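Local structure of glutaredoxin 1 (Francisella tularensis subsp. tularensis, 3LGC) at residues 4-9 / 65-70; 25-30 / 84-89. The protein probably reduces protein disulfides as a small thiol-disulfide oxidoreductase of the glutaredoxin family and binds glutathione. All blocks are in the same frame, centred on the assembly; numbering follows the deposited sequence.

Contact 1: 4-9 / 65-70; sequences MKVKIY and IFIDDE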
loop_
_atom_site.group_PDB
_atom_site.type_symbol
_atom_site.label_atom_id
_atom_site.label_comp_id
_atom_site.label_asym_id
_atom_site.label_seq_id
_atom_site.Cartn_x
_atom_site.Cartn_y
_atom_site.Cartn_z
HETATM N N MSE A 4 4.321 1.135 -13.218
HETATM C CA MSE A 4 3.807 0.203 -12.218
HETATM C C MSE A 4 2.387 0.557 -11.808
HETATM O O MSE A 4 2.074 1.749 -11.595
HETATM C CB MSE A 4 4.698 0.208 -10.976
HETATM C CG MSE A 4 6.126 -0.228 -11.200
HETATM SE SE MSE A 4 7.053 -0.113 -9.515
HETATM C CE MSE A 4 8.333 1.294 -9.972
ATOM N N LYS A 5 1.531 -0.467 -11.691
ATOM C CA LYS A 5 0.207 -0.273 -11.102
ATOM C C LYS A 5 0.312 -0.266 -9.592
ATOM O O LYS A 5 0.316 -1.327 -8.944
ATOM C CB LYS A 5 -0.798 -1.349 -11.517
ATOM C CG LYS A 5 -2.245 -0.874 -11.248
ATOM C CD LYS A 5 -3.223 -1.982 -10.948
ATOM C CE LYS A 5 -3.375 -2.960 -12.092
ATOM N NZ LYS A 5 -4.494 -3.894 -11.766
ATOM N N VAL A 6 0.391 0.932 -9.026
ATOM C CA VAL A 6 0.546 1.060 -7.581
ATOM C C VAL A 6 -0.758 1.459 -6.922
ATOM O O VAL A 6 -1.376 2.480 -7.267
ATOM C CB VAL A 6 1.596 2.087 -7.224
ATOM C CG1 VAL A 6 1.807 2.116 -5.708
ATOM C CG2 VAL A 6 2.895 1.765 -7.965
ATOM N N LYS A 7 -1.180 0.628 -5.983
ATOM C CA LYS A 7 -2.412 0.867 -5.258
ATOM C C LYS A 7 -2.046 0.958 -3.786
ATOM O O LYS A 7 -1.351 0.081 -3.259
ATOM C CB LYS A 7 -3.405 -0.267 -5.533
ATOM C CG LYS A 7 -4.731 -0.158 -4.788
ATOM C CD LYS A 7 -5.416 1.195 -5.026
ATOM C CE LYS A 7 -6.869 1.194 -4.540
ATOM N NZ LYS A 7 -7.787 1.809 -5.552
ATOM N N ILE A 8 -2.479 2.039 -3.139
ATOM C CA ILE A 8 -2.189 2.255 -1.723
ATOM C C ILE A 8 -3.421 2.576 -0.918
ATOM O O ILE A 8 -4.114 3.561 -1.177
ATOM C CB ILE A 8 -1.295 3.450 -1.514
ATOM C CG1 ILE A 8 -0.156 3.442 -2.530
ATOM C CG2 ILE A 8 -0.767 3.452 -0.090
ATOM C CD1 ILE A 8 0.975 4.405 -2.170
ATOM N N TYR A 9 -3.679 1.755 0.082
ATOM C CA TYR A 9 -4.792 2.007 0.976
ATOM C C TYR A 9 -4.301 2.747 2.223
ATOM O O TYR A 9 -3.303 2.339 2.837
ATOM C CB TYR A 9 -5.478 0.687 1.335
ATOM C CG TYR A 9 -6.134 0.003 0.146
ATOM C CD1 TYR A 9 -7.485 0.180 -0.121
ATOM C CD2 TYR A 9 -5.400 -0.798 -0.719
ATOM C CE1 TYR A 9 -8.105 -0.432 -1.213
ATOM C CE2 TYR A 9 -6.008 -1.419 -1.823
ATOM C CZ TYR A 9 -7.372 -1.233 -2.070
ATOM O OH TYR A 9 -8.000 -1.840 -3.170
ATOM N N ILE A 65 0.157 -1.621 0.600
ATOM C CA ILE A 65 0.583 -1.339 -0.750
ATOM C C ILE A 65 0.555 -2.529 -1.672
ATOM O O ILE A 65 0.984 -3.637 -1.307
ATOM C CB ILE A 65 1.989 -0.843 -0.736
ATOM C CG1 ILE A 65 2.058 0.368 0.177
ATOM C CG2 ILE A 65 2.420 -0.507 -2.131
ATOM C CD1 ILE A 65 3.453 0.796 0.497
ATOM N N PHE A 66 0.067 -2.284 -2.883
ATOM C CA PHE A 66 0.107 -3.294 -3.923
ATOM C C PHE A 66 0.763 -2.756 -5.159
ATOM O O PHE A 66 0.481 -1.645 -5.609
ATOM C CB PHE A 66 -1.285 -3.771 -4.282
ATOM C CG PHE A 66 -2.022 -4.324 -3.131
ATOM C CD1 PHE A 66 -2.043 -5.685 -2.909
ATOM C CD2 PHE A 66 -2.672 -3.480 -2.247
ATOM C CE1 PHE A 66 -2.708 -6.197 -1.840
ATOM C CE2 PHE A 66 -3.352 -3.982 -1.166
ATOM C CZ PHE A 66 -3.368 -5.337 -0.957
ATOM N N ILE A 67 1.645 -3.561 -5.714
ATOM C CA ILE A 67 2.271 -3.176 -6.936
ATOM C C ILE A 67 2.037 -4.294 -7.902
ATOM O O ILE A 67 2.389 -5.459 -7.639
ATOM C CB ILE A 67 3.735 -2.942 -6.720
ATOM C CG1 ILE A 67 3.891 -1.871 -5.650
ATOM C CG2 ILE A 67 4.387 -2.481 -7.997
ATOM C CD1 ILE A 67 5.307 -1.495 -5.421
ATOM N N ASP A 68 1.387 -3.924 -8.998
ATOM C CA ASP A 68 1.131 -4.837 -10.084
ATOM C C ASP A 68 0.395 -6.040 -9.535
ATOM O O ASP A 68 0.675 -7.178 -9.926
ATOM C CB ASP A 68 2.454 -5.266 -10.719
ATOM C CG ASP A 68 3.131 -4.138 -11.497
ATOM O OD1 ASP A 68 4.400 -4.096 -11.523
ATOM O OD2 ASP A 68 2.391 -3.311 -12.102
ATOM N N ASP A 69 -0.527 -5.795 -8.607
ATOM C CA ASP A 69 -1.361 -6.877 -8.073
ATOM C C ASP A 69 -0.574 -7.823 -7.168
ATOM O O ASP A 69 -0.942 -8.997 -7.028
ATOM C CB ASP A 69 -1.969 -7.717 -9.215
ATOM C CG ASP A 69 -2.792 -6.891 -10.210
ATOM O OD1 ASP A 69 -2.478 -6.941 -11.439
ATOM O OD2 ASP A 69 -3.754 -6.212 -9.760
ATOM N N GLU A 70 0.528 -7.341 -6.601
ATOM C CA GLU A 70 1.238 -8.125 -5.617
ATOM C C GLU A 70 1.214 -7.378 -4.335
ATOM O O GLU A 70 1.599 -6.211 -4.280
ATOM C CB GLU A 70 2.672 -8.352 -6.006
ATOM C CG GLU A 70 2.845 -9.485 -6.950
ATOM C CD GLU A 70 4.130 -9.332 -7.702
ATOM O OE1 GLU A 70 5.046 -8.656 -7.155
ATOM O OE2 GLU A 70 4.210 -9.863 -8.834
HETATM O O HOH W 1 -1.979 -3.339 -7.582
#
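The backbone carbonyl O of Lys5 takes the amide N of Asp68 at 2.8 Å. A water gives the same oxygen a weak second bond and accepts one from the amide N of Asp69. Asp68 returns the grip through its side chain: OD2 receives the amide N of Lys5 at 3.0 Å, approached from above the carboxylate plane, 42° out of it. With CG anti to the carbonyl carbon (chi1 -70°), the carboxylate turns back toward Lys5, just ahead of strand 6-10, although the CB bond points away from residues 4-9. Its other oxygen, OD1, pairs with Lys88. The Lys5 side chain, bent at chi3, brings NZ to Asp69 OD2, 3.2 Å away, in a salt bridge on the syn side of the carboxylate.

Farther along, Lys7 and Phe66 form a hydrogen-bonded antiparallel pair, with Lys7 N to Phe66 O and Phe66 N to Lys7 O both 2.8 Å. The ammonium of Lys7 leads away to Asp32 and Thr34. Phe66 meets Tyr9 rim to rim, CE2 to CE2 at 3.7 Å, the two ring planes nearly perpendicular at 86°; neither ring lies over the other. The other face carries Val6, Ile8, Ile65 and Ile67. There Ile8 and Ile65 lie side by side, CG2 of the former 4.2 Å from CG1 of the latter, while Ile67 CG2 meets Met4, a selenomethionine, at SE. Helix 15-26 packs against this face through Phe24.

Residues 67-70 make a type I' turn leading into strand 70-73, with Asp68 and Asp69, the latter a glutathione-binding residue, at its two corner positions. The arrangement is the central antiparallel pair of the thioredoxin-fold sheet, whose strand 64-67 is also the first arm of the hairpin with 70-73.

Contact 2: 25-30 / 84-89; sequences EENNIA and KILNKK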
loop_
_atom_site.group_PDB
_atom_site.type_symbol
_atom_site.label_atom_id
_atom_site.label_comp_id
_atom_site.label_asym_id
_atom_site.label_seq_id
_atom_site.Cartn_x
_atom_site.Cartn_y
_atom_site.Cartn_z
ATOM N N GLU A 25 6.418 9.589 -4.103
ATOM C CA GLU A 25 6.463 10.952 -4.582
ATOM C C GLU A 25 7.892 11.388 -4.890
ATOM O O GLU A 25 8.157 11.921 -5.973
ATOM C CB GLU A 25 5.771 11.902 -3.599
ATOM C CG GLU A 25 4.249 11.941 -3.794
ATOM C CD GLU A 25 3.488 12.484 -2.571
ATOM O OE1 GLU A 25 4.150 12.806 -1.546
ATOM O OE2 GLU A 25 2.228 12.576 -2.636
ATOM N N GLU A 26 8.817 11.157 -3.966
ATOM C CA GLU A 26 10.177 11.625 -4.213
ATOM C C GLU A 26 10.911 10.718 -5.191
ATOM O O GLU A 26 11.955 11.094 -5.726
ATOM C CB GLU A 26 10.972 11.861 -2.914
ATOM C CG GLU A 26 11.196 10.637 -2.033
ATOM C CD GLU A 26 11.815 10.989 -0.680
ATOM O OE1 GLU A 26 11.902 12.202 -0.364
ATOM O OE2 GLU A 26 12.203 10.051 0.062
ATOM N N ASN A 27 10.344 9.539 -5.443
ATOM C CA ASN A 27 10.867 8.633 -6.467
ATOM C C ASN A 27 10.150 8.705 -7.811
ATOM O O ASN A 27 10.409 7.900 -8.715
ATOM C CB ASN A 27 10.877 7.214 -5.952
ATOM C CG ASN A 27 12.082 6.947 -5.102
ATOM O OD1 ASN A 27 11.954 6.653 -3.918
ATOM N ND2 ASN A 27 13.283 7.087 -5.692
ATOM N N ASN A 28 9.264 9.693 -7.919
ATOM C CA ASN A 28 8.500 9.975 -9.124
ATOM C C ASN A 28 7.741 8.766 -9.615
ATOM O O ASN A 28 7.905 8.329 -10.753
ATOM C CB ASN A 28 9.391 10.572 -10.206
ATOM C CG ASN A 28 9.714 12.020 -9.937
ATOM O OD1 ASN A 28 8.816 12.873 -9.928
ATOM N ND2 ASN A 28 10.995 12.311 -9.699
ATOM N N ILE A 29 6.905 8.232 -8.733
ATOM C CA ILE A 29 6.111 7.051 -9.040
ATOM C C ILE A 29 4.657 7.251 -8.687
ATOM O O ILE A 29 4.282 7.285 -7.511
ATOM C CB ILE A 29 6.617 5.815 -8.312
ATOM C CG1 ILE A 29 8.065 5.532 -8.709
ATOM C CG2 ILE A 29 5.752 4.630 -8.659
ATOM C CD1 ILE A 29 8.657 4.335 -7.998
ATOM N N ALA A 30 3.849 7.370 -9.730
ATOM C CA ALA A 30 2.444 7.669 -9.576
ATOM C C ALA A 30 1.723 6.471 -8.987
ATOM O O ALA A 30 2.034 5.326 -9.332
ATOM C CB ALA A 30 1.858 8.035 -10.916
ATOM N N LYS A 84 14.138 -3.609 -5.282
ATOM C CA LYS A 84 13.468 -4.478 -6.251
ATOM C C LYS A 84 12.606 -3.574 -7.079
ATOM O O LYS A 84 12.538 -3.688 -8.313
ATOM C CB LYS A 84 12.567 -5.525 -5.591
ATOM C CG LYS A 84 13.287 -6.556 -4.719
ATOM C CD LYS A 84 14.813 -6.514 -4.924
ATOM C CE LYS A 84 15.563 -7.476 -3.985
ATOM N NZ LYS A 84 15.511 -8.907 -4.441
ATOM N N ILE A 85 11.980 -2.641 -6.377
ATOM C CA ILE A 85 10.987 -1.772 -6.978
ATOM C C ILE A 85 11.557 -0.706 -7.897
ATOM O O ILE A 85 11.062 -0.486 -9.002
ATOM C CB ILE A 85 10.205 -1.082 -5.888
ATOM C CG1 ILE A 85 9.386 -2.125 -5.138
ATOM C CG2 ILE A 85 9.311 -0.019 -6.475
ATOM C CD1 ILE A 85 8.697 -1.600 -3.925
ATOM N N LEU A 86 12.585 -0.023 -7.429
ATOM C CA LEU A 86 13.179 1.023 -8.228
ATOM C C LEU A 86 13.838 0.490 -9.481
ATOM O O LEU A 86 14.091 1.239 -10.425
ATOM C CB LEU A 86 14.222 1.746 -7.412
ATOM C CG LEU A 86 13.622 2.664 -6.365
ATOM C CD1 LEU A 86 14.694 3.644 -5.920
ATOM C CD2 LEU A 86 12.462 3.398 -6.977
ATOM N N ASN A 87 14.143 -0.799 -9.475
ATOM C CA ASN A 87 14.787 -1.419 -10.616
ATOM C C ASN A 87 13.715 -1.972 -11.556
ATOM O O ASN A 87 14.004 -2.673 -12.529
ATOM C CB ASN A 87 15.811 -2.462 -10.139
ATOM C CG ASN A 87 17.004 -1.813 -9.397
ATOM O OD1 ASN A 87 18.097 -1.667 -9.957
ATOM N ND2 ASN A 87 16.782 -1.403 -8.149
ATOM N N LYS A 88 12.468 -1.592 -11.265
ATOM C CA LYS A 88 11.299 -1.955 -12.075
ATOM C C LYS A 88 10.770 -0.842 -13.030
ATOM O O LYS A 88 9.829 -1.071 -13.809
ATOM C CB LYS A 88 10.157 -2.438 -11.162
ATOM C CG LYS A 88 10.360 -3.815 -10.559
ATOM C CD LYS A 88 9.152 -4.732 -10.833
ATOM C CE LYS A 88 8.000 -4.541 -9.836
ATOM N NZ LYS A 88 6.901 -5.541 -10.088
ATOM N N LYS A 89 11.362 0.353 -12.976
ATOM C CA LYS A 89 10.860 1.494 -13.767
ATOM C C LYS A 89 11.140 1.428 -15.290
ATOM O O LYS A 89 12.264 1.159 -15.740
ATOM C CB LYS A 89 11.323 2.836 -13.163
ATOM C CG LYS A 89 10.863 3.060 -11.715
ATOM C CD LYS A 89 10.631 4.548 -11.403
ATOM C CE LYS A 89 11.944 5.333 -11.258
ATOM N NZ LYS A 89 11.760 6.790 -10.915
#
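Lys89, the last residue of the chain, donates from NZ to the backbone O of Asn27 at 2.8 Å, joining the C-terminal tail to the end of helix 15-26 in this thioredoxin-fold protein. The donor stands 22° from the carbonyl plane, with a C=O...N angle of 158°. The lysine chain is bent at chi2 and chi3, and on its way to that carbonyl its aliphatic part passes obliquely over Ile29: CD lies 3.8 Å from Ile29 CG1 and almost as near to CD1. One side chain thus supplies both the polar and part of the apolar contact.

Ile29 CD1 also touches Leu86, meeting its CD2 at 4.0 Å. The methyls of Leu86 in addition lie against the end of the Asn27 side chain, the two side chains crossing at about a right angle. Leu86 has a chi1 of -74°, which sets CG beside the backbone N, and the two methyls come nearer to residues 25-30 than the CB bond would suggest.

The next shell sets these groups in place. Trp23 of helix 15-26 touches both Ile85 and Leu86, and Phe24 packs on Ile29, which is buried within an otherwise largely surface contact. On the other segment, Asn87, the first residue beyond helix 82-86, bonds back through ND2 to the O of Asp83.

A Schellman motif terminates helix 15-26, and just beyond it the CB of Ile29 points toward residues 84-89. Asn28 is its C-prime residue with positive phi; Ile29 N bonds to Phe24 O, and Asn28 N reaches Glu25 O at 3.2 Å.

In the fold
The centres of contacts 1 and 2 lie about 12 Å apart, and their segments alternate along the chain: 4-9, 25-30, 65-70, 84-89. Contact 1 joins two neighbouring strands of the mixed sheet, 6-10 and 64-67, near the middle of the molecule. Contact 2 lies farther out, where the ends of helices 15-26 and 82-86 approach each other. Residues 4-9 run into strand 6-10, which precedes helix 15-26 in the chain. The two contacts meet directly, since the CE methyl of Met4 packs against Ile29, Ile85 and Lys89; the Asp68-Lys88 pair is a second, charged link. The N-terminal approach to strand 6-10 and the hairpin turn are both tied to the C-terminal tail.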